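Side-chain contact in Cj0977 (Campylobacter jejuni, PDB 3BNV), which is a hot-dog-fold virulence factor under sigma28 control, not itself a flagellar component, whose biochemical function is unknown: residues Tyr12-Ala15 with Glu16-Ser19. Residues are numbered along the deposited sequence; the frame is centred on the assembly and turned at random.
Sequences YASA and EDIS
Ser-14 and Asp-17 form a capping box at the start of helix 15-22, a surface helix of this hot-dog-fold protein, and reciprocal bonds identify it. Asp-17 N donates to Ser-14 OG over 2.9 Å at 163°, though the serine hydroxyl is modelled too near the carboxylate for its place to be sure. In return Ser-14 N donates to Asp-17 OD2 over 2.9 Å, less straight at 146° and from above the carboxylate plane. The first torsions fit this exchange: Ser-14 OG sits between its own N and carbonyl carbon, turned to the amide of Asp-17, while Asp-17 CG lies anti to its carbonyl carbon (chi1 -60°), which swings the carboxylate back so that OD2 can reach the serine amide. The first turn of the helix follows, with i to i+4 bonds from Ile-18 N to Ser-14 O at 3.3 Å and from Ser-19 N to Ala-15 O at 3.0 Å. Preceding the cap, Tyr-12 turns from the helix and touches Val-105 and Glu-107, so the chain here lies against strand 105-112 of the sheet. Apolar contact comes from Ile-18, whose CG1 branch runs back past the cap until its terminal CD1 meets the Ala-13 CB methyl at 3.5 Å.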
ATOM      1  N   TYR A  12       9.304   1.780  21.567  1.00 39.45           N
ATOM      2  CA  TYR A  12       9.463   0.490  20.907  1.00 38.20           C
ATOM      3  C   TYR A  12      10.891   0.250  20.436  1.00 38.13           C
ATOM      4  O   TYR A  12      11.252  -0.879  20.078  1.00 38.35           O
ATOM      5  CB  TYR A  12       8.531   0.374  19.708  1.00 37.80           C
ATOM      6  CG  TYR A  12       7.067   0.326  20.038  1.00 36.18           C
ATOM      7  CD1 TYR A  12       6.402  -0.885  20.138  1.00 34.59           C
ATOM      8  CD2 TYR A  12       6.346   1.495  20.217  1.00 35.06           C
ATOM      9  CE1 TYR A  12       5.063  -0.930  20.412  1.00 35.68           C
ATOM     10  CE2 TYR A  12       5.003   1.465  20.508  1.00 35.30           C
ATOM     11  CZ  TYR A  12       4.363   0.256  20.611  1.00 36.13           C
ATOM     12  OH  TYR A  12       3.018   0.234  20.906  1.00 36.62           O
ATOM     13  N   ALA A  13      11.695   1.312  20.413  1.00 37.43           N
ATOM     14  CA  ALA A  13      13.097   1.200  20.031  1.00 36.68           C
ATOM     15  C   ALA A  13      13.878   2.394  20.523  1.00 36.25           C
ATOM     16  O   ALA A  13      13.376   3.521  20.501  1.00 35.71           O
ATOM     17  CB  ALA A  13      13.235   1.089  18.531  1.00 36.61           C
ATOM     18  N   SER A  14      15.119   2.144  20.935  1.00 35.96           N
ATOM     19  CA  SER A  14      15.969   3.196  21.461  1.00 35.84           C
ATOM     20  C   SER A  14      16.268   4.228  20.387  1.00 35.68           C
ATOM     21  O   SER A  14      16.173   3.940  19.197  1.00 35.36           O
ATOM     22  CB  SER A  14      17.265   2.608  22.034  1.00 36.23           C
ATOM     23  OG  SER A  14      18.103   2.048  21.027  1.00 36.57           O
ATOM     24  N   ALA A  15      16.616   5.441  20.804  1.00 35.79           N
ATOM     25  CA  ALA A  15      17.088   6.438  19.846  1.00 36.14           C
ATOM     26  C   ALA A  15      18.304   5.893  19.075  1.00 36.13           C
ATOM     27  O   ALA A  15      18.432   6.088  17.862  1.00 35.77           O
ATOM     28  CB  ALA A  15      17.434   7.730  20.549  1.00 36.00           C
ATOM     29  N   GLU A  16      19.179   5.197  19.796  1.00 36.16           N
ATOM     30  CA  GLU A  16      20.337   4.546  19.195  1.00 36.57           C
ATOM     31  C   GLU A  16      19.920   3.610  18.049  1.00 36.94           C
ATOM     32  O   GLU A  16      20.210   3.878  16.876  1.00 36.85           O
ATOM     33  CB  GLU A  16      21.126   3.782  20.263  1.00 36.48           C
ATOM     34  CG  GLU A  16      22.422   3.155  19.758  1.00 36.39           C
ATOM     35  CD  GLU A  16      22.963   2.093  20.772  1.00 36.24           C
ATOM     36  OE1 GLU A  16      23.875   1.261  20.395  1.00 35.10           O
ATOM     37  OE2 GLU A  16      22.476   2.083  21.929  1.00 35.80           O
ATOM     38  N   ASP A  17      19.225   2.527  18.392  1.00 37.31           N
ATOM     39  CA  ASP A  17      18.750   1.578  17.390  1.00 37.61           C
ATOM     40  C   ASP A  17      18.366   2.315  16.137  1.00 37.41           C
ATOM     41  O   ASP A  17      18.762   1.915  15.051  1.00 37.60           O
ATOM     42  CB  ASP A  17      17.512   0.817  17.861  1.00 37.86           C
ATOM     43  CG  ASP A  17      17.746   0.017  19.123  1.00 39.16           C
ATOM     44  OD1 ASP A  17      18.857  -0.534  19.323  1.00 39.27           O
ATOM     45  OD2 ASP A  17      16.786  -0.060  19.921  1.00 41.75           O
ATOM     46  N   ILE A  18      17.591   3.388  16.301  1.00 37.33           N
ATOM     47  CA  ILE A  18      16.929   4.062  15.172  1.00 37.12           C
ATOM     48  C   ILE A  18      17.905   4.856  14.306  1.00 36.98           C
ATOM     49  O   ILE A  18      17.845   4.774  13.074  1.00 37.09           O
ATOM     50  CB  ILE A  18      15.716   4.940  15.638  1.00 37.24           C
ATOM     51  CG1 ILE A  18      14.500   4.050  15.890  1.00 36.08           C
ATOM     52  CG2 ILE A  18      15.347   5.982  14.591  1.00 36.86           C
ATOM     53  CD1 ILE A  18      13.803   4.300  17.182  1.00 35.28           C
ATOM     54  N   SER A  19      18.813   5.596  14.933  1.00 36.34           N
ATOM     55  CA  SER A  19      19.847   6.285  14.175  1.00 36.28           C
ATOM     56  C   SER A  19      20.843   5.292  13.552  1.00 36.23           C
ATOM     57  O   SER A  19      21.468   5.573  12.527  1.00 35.99           O
ATOM     58  CB  SER A  19      20.583   7.276  15.064  1.00 36.43           C
ATOM     59  OG  SER A  19      19.751   8.363  15.395  1.00 36.49           O
TER